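PDB 3V7D: cell division control protein 4 from Saccharomyces cerevisiae, which serves as the substrate-recognition F-box subunit of an SCF ubiquitin ligase, binding phosphorylated targets such as the CDK inhibitor SIC1 and directing their ubiquitination. Local coordinates for residues Val146-Ser149 and Ile150-Lys153; Ile336-Leu339 and Glu340-Glu343; Asn44-Lys47 and Ile48-Ser52; Arg92-Phe95 and Leu96-Phe100; Ser180-Arg183 and Thr184-Trp188. The protein carries 1 engineered substitution. All coordinates share one frame; numbering follows the deposited sequence.

Contact 1. Residues Val146-Ser149 and Ile150-Lys153; sequences VYDS and INKK
The carboxylate of Asp148 takes three N-H groups from the turn that follows it. Its OD1 accepts two backbone bonds, from Ile150 N at 2.8 Å, which meets it nearly end-on to the C-O bond, and from Asn151 N at 3.1 Å, which comes down from above the carboxylate plane. OD2 binds Asn151 ND2 at 2.9 Å, again out of the carboxylate plane but in that of the amide, the two flat groups being turned 77° apart. Asp148 can do this because its CG lies anti to its own N (chi1 -179°), which swings the acid over the turn. The backbone closes beneath: Asp148 N bonds Lys153 O at 2.9 Å, and Asp148 O receives Lys153 N at 3.2 Å and, weakly, Lys152 N. Lys152 and Lys153 thus both face Asp148, a G1 beta bulge, with Lys152 at positive phi. The Lys152 chain bends at chi4 so that NZ donates a hydrogen bond to Ser149 O at 3.2 Å. Outside, Tyr147 packs on strand 134-139, and its OH bonds Arg118 O. An aspartate suits this corner: its short acid satisfies turn N-H groups, and those donors should favour its ionised form.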
loop_
_atom_site.group_PDB
_atom_site.type_symbol
_atom_site.label_atom_id
_atom_site.label_comp_id
_atom_site.label_asym_id
_atom_site.label_seq_id
_atom_site.Cartn_x
_atom_site.Cartn_y
_atom_site.Cartn_z
ATOM N N VAL B 146 -21.009 1.052 17.079
ATOM C CA VAL B 146 -19.574 0.865 17.203
ATOM C C VAL B 146 -19.264 -0.580 17.570
ATOM O O VAL B 146 -19.862 -1.141 18.495
ATOM C CB VAL B 146 -18.981 1.792 18.283
ATOM C CG1 VAL B 146 -17.469 1.645 18.342
ATOM C CG2 VAL B 146 -19.372 3.242 18.016
ATOM N N TYR B 147 -18.324 -1.177 16.842
ATOM C CA TYR B 147 -17.950 -2.564 17.066
ATOM C C TYR B 147 -16.451 -2.696 17.331
ATOM O O TYR B 147 -15.642 -1.900 16.846
ATOM C CB TYR B 147 -18.310 -3.425 15.851
ATOM C CG TYR B 147 -19.765 -3.402 15.426
ATOM C CD1 TYR B 147 -20.290 -2.326 14.713
ATOM C CD2 TYR B 147 -20.604 -4.478 15.697
ATOM C CE1 TYR B 147 -21.612 -2.314 14.308
ATOM C CE2 TYR B 147 -21.932 -4.474 15.295
ATOM C CZ TYR B 147 -22.428 -3.391 14.600
ATOM O OH TYR B 147 -23.746 -3.384 14.198
ATOM N N ASP B 148 -16.099 -3.721 18.100
ATOM C CA ASP B 148 -14.719 -4.098 18.372
ATOM C C ASP B 148 -14.317 -5.128 17.322
ATOM O O ASP B 148 -14.897 -6.206 17.265
ATOM C CB ASP B 148 -14.656 -4.714 19.774
ATOM C CG ASP B 148 -13.254 -5.125 20.195
ATOM O OD1 ASP B 148 -12.382 -5.362 19.335
ATOM O OD2 ASP B 148 -13.031 -5.231 21.419
ATOM N N SER B 149 -13.326 -4.812 16.493
ATOM C CA SER B 149 -12.936 -5.734 15.423
ATOM C C SER B 149 -11.970 -6.820 15.894
ATOM O O SER B 149 -11.777 -7.826 15.210
ATOM C CB SER B 149 -12.352 -4.980 14.222
ATOM O OG SER B 149 -11.278 -4.141 14.608
ATOM N N ILE B 150 -11.365 -6.617 17.061
ATOM C CA ILE B 150 -10.457 -7.610 17.625
ATOM C C ILE B 150 -11.242 -8.769 18.239
ATOM O O ILE B 150 -11.039 -9.931 17.881
ATOM C CB ILE B 150 -9.525 -6.996 18.693
ATOM C CG1 ILE B 150 -8.626 -5.922 18.072
ATOM C CG2 ILE B 150 -8.680 -8.083 19.358
ATOM C CD1 ILE B 150 -7.720 -5.239 19.076
ATOM N N ASN B 151 -12.139 -8.446 19.164
ATOM C CA ASN B 151 -12.976 -9.466 19.782
ATOM C C ASN B 151 -14.214 -9.791 18.943
ATOM O O ASN B 151 -14.935 -10.746 19.236
ATOM C CB ASN B 151 -13.369 -9.062 21.205
ATOM C CG ASN B 151 -12.164 -8.920 22.126
ATOM O OD1 ASN B 151 -11.539 -9.910 22.503
ATOM N ND2 ASN B 151 -11.837 -7.684 22.494
ATOM N N LYS B 152 -14.445 -8.995 17.902
ATOM C CA LYS B 152 -15.557 -9.211 16.972
ATOM C C LYS B 152 -16.914 -9.236 17.677
ATOM O O LYS B 152 -17.641 -10.233 17.644
ATOM C CB LYS B 152 -15.315 -10.468 16.129
ATOM C CG LYS B 152 -14.052 -10.353 15.288
ATOM C CD LYS B 152 -13.540 -11.696 14.814
ATOM C CE LYS B 152 -12.282 -11.526 13.969
ATOM N NZ LYS B 152 -11.179 -10.891 14.738
ATOM N N LYS B 153 -17.234 -8.118 18.318
ATOM C CA LYS B 153 -18.458 -7.970 19.090
ATOM C C LYS B 153 -18.970 -6.533 18.996
ATOM O O LYS B 153 -18.221 -5.610 18.673
ATOM C CB LYS B 153 -18.199 -8.297 20.560
ATOM C CG LYS B 153 -17.832 -9.747 20.851
ATOM C CD LYS B 153 -17.449 -9.929 22.317
ATOM C CE LYS B 153 -17.243 -11.396 22.676
ATOM N NZ LYS B 153 -18.498 -12.188 22.522
#

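Contact 2. Residues Ile336-Leu339 and Glu340-Glu343; sequences IWDL and ENGE
A G1 beta bulge closes the tight turn between strands 334-338 and 343-348 of a propeller blade, with Gly342 and Glu343 both facing Asp338. Asp338 O takes its firm bond from Gly342 N at 2.7 Å, whereas the bonds from Asn341 N and Glu343 N are weak. In return, Asp338 N gives a nearly straight bond to Glu343 O at 2.7 Å. Glycine suits the bulge because the backbone there has positive phi (80°), a conformation that side chains disfavour. The Asp338 carboxylate stays over the turn, and its OD1 accepts from Glu340 N at 2.9 Å on the anti side, somewhat out of the acid plane. Asn341 directs its amide inward: with CG placed between the backbone N and the carbonyl carbon (chi1 56°), OD1 folds back to accept from Glu343 N at 3.0 Å, making an Asx turn. The amide lies across the Asp338 side chain at about a right angle. Leu339 and Trp337 pack against Cys325 of the neighbouring strand 324-329, and the indole NE1 of Trp337 bonds Ser327 OG, so the tryptophan is buried yet satisfied. Its backbone takes part too: Trp337 CA makes a C-H...O contact with Glu343 O at 3.4 Å.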
loop_
_atom_site.group_PDB
_atom_site.type_symbol
_atom_site.label_atom_id
_atom_site.label_comp_id
_atom_site.label_asym_id
_atom_site.label_seq_id
_atom_site.Cartn_x
_atom_site.Cartn_y
_atom_site.Cartn_z
ATOM N N ILE B 336 -8.822 13.559 -14.747
ATOM C CA ILE B 336 -7.636 13.803 -13.945
ATOM C C ILE B 336 -7.244 15.261 -14.126
ATOM O O ILE B 336 -7.087 15.729 -15.251
ATOM C CB ILE B 336 -6.468 12.911 -14.402
ATOM C CG1 ILE B 336 -6.911 11.444 -14.473
ATOM C CG2 ILE B 336 -5.267 13.090 -13.481
ATOM C CD1 ILE B 336 -7.319 10.857 -13.140
ATOM N N TRP B 337 -7.091 15.977 -13.018
ATOM C CA TRP B 337 -6.795 17.403 -13.071
ATOM C C TRP B 337 -5.447 17.712 -12.422
ATOM O O TRP B 337 -5.083 17.102 -11.419
ATOM C CB TRP B 337 -7.888 18.203 -12.354
ATOM C CG TRP B 337 -9.296 17.859 -12.744
ATOM C CD1 TRP B 337 -10.036 16.802 -12.298
ATOM C CD2 TRP B 337 -10.148 18.600 -13.627
ATOM N NE1 TRP B 337 -11.290 16.829 -12.862
ATOM C CE2 TRP B 337 -11.384 17.923 -13.679
ATOM C CE3 TRP B 337 -9.982 19.764 -14.383
ATOM C CZ2 TRP B 337 -12.450 18.374 -14.460
ATOM C CZ3 TRP B 337 -11.042 20.211 -15.158
ATOM C CH2 TRP B 337 -12.259 19.517 -15.189
ATOM N N ASP B 338 -4.721 18.671 -12.990
ATOM C CA ASP B 338 -3.456 19.126 -12.421
ATOM C C ASP B 338 -3.731 20.256 -11.438
ATOM O O ASP B 338 -4.121 21.350 -11.842
ATOM C CB ASP B 338 -2.527 19.619 -13.538
ATOM C CG ASP B 338 -1.105 19.887 -13.056
ATOM O OD1 ASP B 338 -0.905 20.150 -11.851
ATOM O OD2 ASP B 338 -0.181 19.836 -13.895
ATOM N N LEU B 339 -3.517 20.003 -10.150
ATOM C CA LEU B 339 -3.825 21.010 -9.135
ATOM C C LEU B 339 -2.702 22.024 -8.925
ATOM O O LEU B 339 -2.712 22.780 -7.950
ATOM C CB LEU B 339 -4.206 20.361 -7.805
ATOM C CG LEU B 339 -5.525 19.581 -7.779
ATOM C CD1 LEU B 339 -6.137 19.610 -6.379
ATOM C CD2 LEU B 339 -6.506 20.106 -8.821
ATOM N N GLU B 340 -1.737 22.038 -9.837
ATOM C CA GLU B 340 -0.696 23.052 -9.797
ATOM C C GLU B 340 -1.123 24.243 -10.648
ATOM O O GLU B 340 -0.666 25.362 -10.430
ATOM C CB GLU B 340 0.641 22.495 -10.290
ATOM C CG GLU B 340 1.857 23.128 -9.627
ATOM C CD GLU B 340 2.466 22.240 -8.555
ATOM O OE1 GLU B 340 2.569 21.016 -8.785
ATOM O OE2 GLU B 340 2.839 22.764 -7.483
ATOM N N ASN B 341 -2.007 23.997 -11.612
ATOM C CA ASN B 341 -2.486 25.054 -12.502
ATOM C C ASN B 341 -3.995 25.026 -12.756
ATOM O O ASN B 341 -4.540 25.929 -13.394
ATOM C CB ASN B 341 -1.727 25.028 -13.832
ATOM C CG ASN B 341 -1.815 23.684 -14.529
ATOM O OD1 ASN B 341 -2.561 22.798 -14.110
ATOM N ND2 ASN B 341 -1.055 23.529 -15.606
ATOM N N GLY B 342 -4.665 23.987 -12.262
ATOM C CA GLY B 342 -6.104 23.860 -12.418
ATOM C C GLY B 342 -6.501 23.326 -13.781
ATOM O O GLY B 342 -7.646 23.470 -14.207
ATOM N N GLU B 343 -5.549 22.701 -14.464
ATOM C CA GLU B 343 -5.761 22.232 -15.829
ATOM C C GLU B 343 -6.186 20.770 -15.898
ATOM O O GLU B 343 -5.766 19.948 -15.079
ATOM C CB GLU B 343 -4.485 22.424 -16.650
ATOM C CG GLU B 343 -4.220 23.859 -17.053
ATOM C CD GLU B 343 -5.120 24.310 -18.182
ATOM O OE1 GLU B 343 -5.426 23.477 -19.061
ATOM O OE2 GLU B 343 -5.524 25.493 -18.187
#

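Contact 3. Residues Asn44-Lys47 and Ile48-Ser52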
loop_
_atom_site.group_PDB
_atom_site.type_symbol
_atom_site.label_atom_id
_atom_site.label_comp_id
_atom_site.label_asym_id
_atom_site.label_seq_id
_atom_site.Cartn_x
_atom_site.Cartn_y
_atom_site.Cartn_z
ATOM N N ASN B 44 26.604 -17.406 12.017
ATOM C CA ASN B 44 27.165 -16.317 11.226
ATOM C C ASN B 44 26.227 -15.857 10.112
ATOM O O ASN B 44 26.073 -14.663 9.861
ATOM C CB ASN B 44 28.504 -16.757 10.638
ATOM C CG ASN B 44 29.334 -17.555 11.626
ATOM O OD1 ASN B 44 29.016 -18.708 11.934
ATOM N ND2 ASN B 44 30.403 -16.947 12.128
ATOM N N TRP B 45 25.620 -16.822 9.425
ATOM C CA TRP B 45 24.646 -16.493 8.388
ATOM C C TRP B 45 23.481 -15.769 9.045
ATOM O O TRP B 45 22.974 -14.768 8.526
ATOM C CB TRP B 45 24.132 -17.750 7.680
ATOM C CG TRP B 45 25.015 -18.260 6.569
ATOM C CD1 TRP B 45 26.371 -18.389 6.591
ATOM C CD2 TRP B 45 24.592 -18.709 5.274
ATOM N NE1 TRP B 45 26.821 -18.895 5.393
ATOM C CE2 TRP B 45 25.747 -19.098 4.566
ATOM C CE3 TRP B 45 23.346 -18.820 4.644
ATOM C CZ2 TRP B 45 25.695 -19.594 3.263
ATOM C CZ3 TRP B 45 23.297 -19.309 3.345
ATOM C CH2 TRP B 45 24.466 -19.682 2.668
ATOM N N ASN B 46 23.067 -16.285 10.198
ATOM C CA ASN B 46 21.965 -15.700 10.952
ATOM C C ASN B 46 22.279 -14.250 11.291
ATOM O O ASN B 46 21.436 -13.364 11.126
ATOM C CB ASN B 46 21.715 -16.503 12.230
ATOM C CG ASN B 46 20.447 -16.079 12.952
ATOM O OD1 ASN B 46 20.466 -15.180 13.798
ATOM N ND2 ASN B 46 19.338 -16.734 12.628
ATOM N N LYS B 47 23.508 -14.015 11.740
ATOM C CA LYS B 47 23.941 -12.676 12.124
ATOM C C LYS B 47 23.962 -11.740 10.916
ATOM O O LYS B 47 23.471 -10.613 10.984
ATOM C CB LYS B 47 25.321 -12.735 12.782
ATOM C CG LYS B 47 25.741 -11.445 13.474
ATOM C CD LYS B 47 27.200 -11.497 13.915
ATOM C CE LYS B 47 27.415 -12.477 15.060
ATOM N NZ LYS B 47 26.884 -11.960 16.353
ATOM N N ILE B 48 24.525 -12.221 9.810
ATOM C CA ILE B 48 24.638 -11.431 8.585
ATOM C C ILE B 48 23.275 -10.963 8.054
ATOM O O ILE B 48 23.104 -9.796 7.699
ATOM C CB ILE B 48 25.383 -12.224 7.485
ATOM C CG1 ILE B 48 26.873 -12.329 7.821
ATOM C CG2 ILE B 48 25.195 -11.575 6.126
ATOM C CD1 ILE B 48 27.656 -13.174 6.840
ATOM N N ILE B 49 22.309 -11.873 8.008
ATOM C CA ILE B 49 20.979 -11.555 7.494
ATOM C C ILE B 49 20.221 -10.565 8.381
ATOM O O ILE B 49 19.606 -9.616 7.892
ATOM C CB ILE B 49 20.141 -12.834 7.309
ATOM C CG1 ILE B 49 20.758 -13.710 6.215
ATOM C CG2 ILE B 49 18.695 -12.486 6.982
ATOM C CD1 ILE B 49 20.177 -15.098 6.145
ATOM N N ARG B 50 20.280 -10.776 9.690
ATOM C CA ARG B 50 19.552 -9.927 10.627
ATOM C C ARG B 50 20.239 -8.580 10.839
ATOM O O ARG B 50 19.822 -7.783 11.672
ATOM C CB ARG B 50 19.362 -10.654 11.959
ATOM C CG ARG B 50 18.546 -11.930 11.818
ATOM C CD ARG B 50 18.587 -12.760 13.083
ATOM N NE ARG B 50 18.032 -12.043 14.224
ATOM C CZ ARG B 50 18.171 -12.433 15.487
ATOM N NH1 ARG B 50 18.855 -13.536 15.770
ATOM N NH2 ARG B 50 17.633 -11.718 16.466
ATOM N N LYS B 51 21.283 -8.330 10.060
ATOM C CA LYS B 51 22.072 -7.117 10.182
ATOM C C LYS B 51 21.510 -6.010 9.295
ATOM O O LYS B 51 21.556 -4.835 9.649
ATOM C CB LYS B 51 23.510 -7.416 9.765
ATOM C CG LYS B 51 24.594 -6.863 10.658
ATOM C CD LYS B 51 25.950 -7.299 10.103
ATOM C CE LYS B 51 27.119 -6.788 10.926
ATOM N NZ LYS B 51 27.293 -7.550 12.194
ATOM N N SER B 52 20.978 -6.382 8.136
ATOM C CA SER B 52 20.560 -5.382 7.157
ATOM C C SER B 52 19.096 -4.990 7.291
ATOM O O SER B 52 18.216 -5.840 7.399
ATOM C CB SER B 52 20.828 -5.869 5.734
ATOM O OG SER B 52 20.136 -7.077 5.487
#
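The guanidinium of Arg50 is met at its edge by the amide oxygen of Asn46, one helical turn earlier. NH1 gives Asn46 OD1 a straight bond of 3.0 Å that lies in the planes of both groups, although the planes themselves stand 81° apart. Two torsions make this possible: Asn46 CG is anti to its backbone N (chi1 -171°), and the Arg50 chain kinks at chi3 (61°), which carries CD past Asn46 OD1 at 3.1 Å. Beneath, Arg50 N bonds Asn46 O at 3.2 Å, and Ile49 N bonds Trp45 O at 3.0 Å, as helix 43-49 of the F-box runs out. Ile48 and Ile49, apolar and beta-branched, turn to helices 14-17, 20-27 and 32-39. Asparagine suits its buried position because OD1 accepts from Arg50 while ND2 donates to Leu39 O. Arg50 NH2 forms a salt bridge with Asp89. The amide thus fixes the arginine's direction, and Asp89, shared with Arg92, probably offsets the two neighbouring positive charges.

Contact 4. Residues Arg92-Phe95 and Leu96-Phe100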
loop_
_atom_site.group_PDB
_atom_site.type_symbol
_atom_site.label_atom_id
_atom_site.label_comp_id
_atom_site.label_asym_id
_atom_site.label_seq_id
_atom_site.Cartn_x
_atom_site.Cartn_y
_atom_site.Cartn_z
ATOM N N ARG B 92 11.518 -7.883 9.746
ATOM C CA ARG B 92 11.396 -9.296 9.411
ATOM C C ARG B 92 10.087 -9.869 9.956
ATOM O O ARG B 92 9.358 -10.553 9.240
ATOM C CB ARG B 92 12.599 -10.101 9.927
ATOM C CG ARG B 92 12.391 -11.623 9.878
ATOM C CD ARG B 92 13.696 -12.399 10.079
ATOM N NE ARG B 92 14.406 -11.985 11.285
ATOM C CZ ARG B 92 14.235 -12.545 12.477
ATOM N NH1 ARG B 92 13.379 -13.548 12.618
ATOM N NH2 ARG B 92 14.917 -12.102 13.525
ATOM N N LEU B 93 9.785 -9.578 11.218
ATOM C CA LEU B 93 8.545 -10.063 11.823
ATOM C C LEU B 93 7.312 -9.497 11.117
ATOM O O LEU B 93 6.323 -10.201 10.909
ATOM C CB LEU B 93 8.496 -9.745 13.320
ATOM C CG LEU B 93 9.498 -10.476 14.230
ATOM C CD1 LEU B 93 8.961 -10.550 15.654
ATOM C CD2 LEU B 93 9.857 -11.871 13.715
ATOM N N SER B 94 7.377 -8.222 10.752
ATOM C CA SER B 94 6.303 -7.590 10.007
ATOM C C SER B 94 6.122 -8.302 8.672
ATOM O O SER B 94 4.998 -8.575 8.252
ATOM C CB SER B 94 6.614 -6.110 9.770
ATOM O OG SER B 94 5.588 -5.482 9.020
ATOM N N PHE B 95 7.233 -8.615 8.011
ATOM C CA PHE B 95 7.148 -9.226 6.695
ATOM C C PHE B 95 6.522 -10.613 6.767
ATOM O O PHE B 95 5.664 -10.959 5.952
ATOM C CB PHE B 95 8.514 -9.318 6.016
ATOM C CG PHE B 95 8.448 -9.965 4.671
ATOM C CD1 PHE B 95 8.173 -9.209 3.539
ATOM C CD2 PHE B 95 8.619 -11.334 4.537
ATOM C CE1 PHE B 95 8.085 -9.805 2.304
ATOM C CE2 PHE B 95 8.531 -11.934 3.305
ATOM C CZ PHE B 95 8.264 -11.170 2.185
ATOM N N LEU B 96 6.968 -11.404 7.736
ATOM C CA LEU B 96 6.489 -12.773 7.886
ATOM C C LEU B 96 4.998 -12.806 8.188
ATOM O O LEU B 96 4.266 -13.626 7.636
ATOM C CB LEU B 96 7.278 -13.509 8.972
ATOM C CG LEU B 96 8.724 -13.849 8.596
ATOM C CD1 LEU B 96 9.463 -14.474 9.769
ATOM C CD2 LEU B 96 8.758 -14.773 7.385
ATOM N N GLU B 97 4.552 -11.909 9.058
ATOM C CA GLU B 97 3.133 -11.806 9.375
ATOM C C GLU B 97 2.328 -11.404 8.137
ATOM O O GLU B 97 1.299 -12.010 7.829
ATOM C CB GLU B 97 2.893 -10.815 10.521
ATOM C CG GLU B 97 1.418 -10.572 10.809
ATOM C CD GLU B 97 1.173 -9.825 12.111
ATOM O OE1 GLU B 97 2.037 -9.023 12.522
ATOM O OE2 GLU B 97 0.109 -10.047 12.727
ATOM N N ASN B 98 2.810 -10.398 7.417
ATOM C CA ASN B 98 2.121 -9.934 6.218
ATOM C C ASN B 98 2.081 -10.962 5.092
ATOM O O ASN B 98 1.094 -11.057 4.370
ATOM C CB ASN B 98 2.722 -8.619 5.712
ATOM C CG ASN B 98 2.267 -7.426 6.524
ATOM O OD1 ASN B 98 3.079 -6.708 7.110
ATOM N ND2 ASN B 98 0.957 -7.212 6.572
ATOM N N ILE B 99 3.151 -11.730 4.933
ATOM C CA ILE B 99 3.200 -12.687 3.837
ATOM C C ILE B 99 2.308 -13.890 4.166
ATOM O O ILE B 99 1.717 -14.502 3.274
ATOM C CB ILE B 99 4.658 -13.106 3.484
ATOM C CG1 ILE B 99 4.750 -13.565 2.027
ATOM C CG2 ILE B 99 5.184 -14.179 4.439
ATOM C CD1 ILE B 99 4.519 -12.458 1.023
ATOM N N PHE B 100 2.192 -14.200 5.454
ATOM C CA PHE B 100 1.326 -15.278 5.922
ATOM C C PHE B 100 -0.132 -14.910 5.664
ATOM O O PHE B 100 -0.902 -15.700 5.119
ATOM C CB PHE B 100 1.563 -15.532 7.417
ATOM C CG PHE B 100 0.512 -16.397 8.071
ATOM C CD1 PHE B 100 0.511 -17.777 7.889
ATOM C CD2 PHE B 100 -0.462 -15.833 8.885
ATOM C CE1 PHE B 100 -0.453 -18.578 8.493
ATOM C CE2 PHE B 100 -1.428 -16.625 9.494
ATOM C CZ PHE B 100 -1.422 -18.003 9.297
#
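Side chains four residues apart along one helical face make this contact, in the middle of the long helix 87-106 that follows the F-box helices. The backbone supplies its regular frame: Leu96 N bonds Arg92 O at 2.9 Å, and Ile99 N bonds Phe95 O at 2.8 Å. On this frame Phe95 and Ile99 lie side by side and point the same way. Ring atom CE2 of Phe95 touches Ile99 CB at 4.1 Å, and its CZ meets Ile99 CD1 at the same distance, so the branched chain lies beside the ring, approaching it obliquely. Phe95 carries its ring anti to the backbone N (chi1 179°), which lets the outward-pointing ring lean towards Ile99. Arg92 and Leu96 also run together, with the arginine methylene CG 4.1 Å from Leu96 CD1; the aliphatic stem packs while the charged end goes on to Asp89. Large apolar residues suit this face because it is buried against other helices. Phe95 meets Phe32 edge-to-face and packs on Leu59 and Leu60 of helix 53-62, Ile99 rests on Phe32, and Leu96 touches Ile36 of helix 32-39. Arg92 touches both Leu39 and Trp56, and also donates a hydrogen bond to a polar side chain of the other protein chain, so the segment packs on helices 32-39 and 53-62, next to the F-box.

Contact 5. Residues Ser180-Arg183 and Thr184-Trp188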
loop_
_atom_site.group_PDB
_atom_site.type_symbol
_atom_site.label_atom_id
_atom_site.label_comp_id
_atom_site.label_asym_id
_atom_site.label_seq_id
_atom_site.Cartn_x
_atom_site.Cartn_y
_atom_site.Cartn_z
ATOM N N SER B 180 -25.760 14.338 9.155
ATOM C CA SER B 180 -27.103 13.767 9.144
ATOM C C SER B 180 -28.114 14.572 8.336
ATOM O O SER B 180 -27.828 15.681 7.883
ATOM C CB SER B 180 -27.610 13.602 10.580
ATOM O OG SER B 180 -28.989 13.282 10.607
ATOM N N THR B 181 -29.304 14.005 8.167
ATOM C CA THR B 181 -30.391 14.702 7.493
ATOM C C THR B 181 -31.045 15.715 8.427
ATOM O O THR B 181 -31.914 16.479 8.009
ATOM C CB THR B 181 -31.462 13.728 6.969
ATOM O OG1 THR B 181 -31.982 12.952 8.055
ATOM C CG2 THR B 181 -30.868 12.801 5.925
ATOM N N ASP B 182 -30.624 15.724 9.690
ATOM C CA ASP B 182 -31.097 16.732 10.633
ATOM C C ASP B 182 -30.301 18.030 10.512
ATOM O O ASP B 182 -30.474 18.950 11.313
ATOM C CB ASP B 182 -31.082 16.207 12.077
ATOM C CG ASP B 182 -29.692 15.825 12.562
ATOM O OD1 ASP B 182 -28.686 16.314 12.004
ATOM O OD2 ASP B 182 -29.609 15.032 13.526
ATOM N N ARG B 183 -29.417 18.070 9.515
ATOM C CA ARG B 183 -28.606 19.244 9.178
ATOM C C ARG B 183 -27.502 19.549 10.194
ATOM O O ARG B 183 -26.810 20.563 10.084
ATOM C CB ARG B 183 -29.489 20.475 8.948
ATOM C CG ARG B 183 -30.643 20.225 7.992
ATOM C CD ARG B 183 -31.641 21.371 8.001
ATOM N NE ARG B 183 -32.820 21.055 7.201
ATOM C CZ ARG B 183 -33.890 21.838 7.106
ATOM N NH1 ARG B 183 -33.935 22.989 7.763
ATOM N NH2 ARG B 183 -34.917 21.466 6.352
ATOM N N THR B 184 -27.321 18.661 11.166
ATOM C CA THR B 184 -26.300 18.873 12.185
ATOM C C THR B 184 -25.003 18.117 11.903
ATOM O O THR B 184 -24.991 17.104 11.201
ATOM C CB THR B 184 -26.805 18.470 13.580
ATOM O OG1 THR B 184 -27.015 17.052 13.622
ATOM C CG2 THR B 184 -28.106 19.192 13.907
ATOM N N VAL B 185 -23.913 18.632 12.455
ATOM C CA VAL B 185 -22.640 17.934 12.461
ATOM C C VAL B 185 -22.339 17.589 13.913
ATOM O O VAL B 185 -22.338 18.468 14.775
ATOM C CB VAL B 185 -21.513 18.816 11.905
ATOM C CG1 VAL B 185 -20.194 18.071 11.934
ATOM C CG2 VAL B 185 -21.844 19.277 10.490
ATOM N N ARG B 186 -22.104 16.313 14.192
ATOM C CA ARG B 186 -21.902 15.880 15.569
ATOM C C ARG B 186 -20.532 15.254 15.811
ATOM O O ARG B 186 -20.034 14.477 14.995
ATOM C CB ARG B 186 -23.008 14.916 15.994
ATOM C CG ARG B 186 -24.286 15.599 16.458
ATOM C CD ARG B 186 -25.337 14.568 16.831
ATOM N NE ARG B 186 -26.442 15.136 17.598
ATOM C CZ ARG B 186 -27.503 15.723 17.055
ATOM N NH1 ARG B 186 -27.602 15.833 15.738
ATOM N NH2 ARG B 186 -28.464 16.205 17.830
ATOM N N VAL B 187 -19.931 15.610 16.939
ATOM C CA VAL B 187 -18.664 15.033 17.363
ATOM C C VAL B 187 -18.941 14.061 18.503
ATOM O O VAL B 187 -19.678 14.389 19.432
ATOM C CB VAL B 187 -17.690 16.119 17.857
ATOM C CG1 VAL B 187 -16.368 15.498 18.291
ATOM C CG2 VAL B 187 -17.469 17.166 16.774
ATOM N N TRP B 188 -18.359 12.869 18.428
ATOM C CA TRP B 188 -18.618 11.839 19.424
ATOM C C TRP B 188 -17.331 11.340 20.068
ATOM O O TRP B 188 -16.273 11.319 19.437
ATOM C CB TRP B 188 -19.343 10.649 18.789
ATOM C CG TRP B 188 -20.555 11.004 17.979
ATOM C CD1 TRP B 188 -20.572 11.543 16.728
ATOM C CD2 TRP B 188 -21.925 10.813 18.353
ATOM N NE1 TRP B 188 -21.867 11.713 16.303
ATOM C CE2 TRP B 188 -22.719 11.272 17.284
ATOM C CE3 TRP B 188 -22.559 10.306 19.492
ATOM C CZ2 TRP B 188 -24.109 11.238 17.317
ATOM C CZ3 TRP B 188 -23.942 10.275 19.523
ATOM C CH2 TRP B 188 -24.702 10.736 18.442
#
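A very short approach, 2.4 Å between Thr184 OG1 and Asp182 OD1, marks this turn; the hydroxyl would donate to the acid, but so short a distance is doubtful. The same OD1 takes a sounder bond from Thr184 N at 2.8 Å, on the anti side and 26° out of the carboxylate plane. The other oxygen, OD2, forms a salt bridge with Arg186 NH1 at 3.1 Å, the carboxylate and guanidinium planes standing 46° apart. Asp182 reaches all three because its CG sits between the backbone N and the carbonyl carbon (chi1 61°), folding the acid back over the turn. Threonine offers both hydroxyl and N-H, and arginine's extended stem carries NH1 back to an acid four residues earlier. Ser180 OG accepts from Asp182 N at 3.1 Å, an ST turn within the type I beta turn Ser180-Arg183; the hydroxyl also bonds Gly164 O. OD2 also accepts from His161 ND1 and Asp162 N, in the loop before strand 165-170, and Trp188 NE1 bonds Ser178 OG, consistent with the Asp-His-Ser/Thr-Trp tetrad of WD40 blades. Arg183 packs on a modified side chain of the bound peptide, while strand 185-189 runs on between strands 175-180 and 194-199.

Overall arrangement
Contacts 3 and 4 come first along the chain, in the helical N-terminal region, followed by contacts 1, 5 and 2 in WD repeats of the beta propeller. Contacts 3 and 4 have centres 17 Å apart and touch where Arg50 and Arg92, like charges, come close beside Asp89; residues of both also meet the other protein chain. Contacts 1 and 2 close turns between strands of different blades, 41 Å apart between centres and on opposite sides of the chain's centre. Contact 5 lies 24 Å from contact 1 and 55 Å from contact 3, centre to centre. Peptide recognition near contact 5 is thus well separated from the F-box end at contact 3.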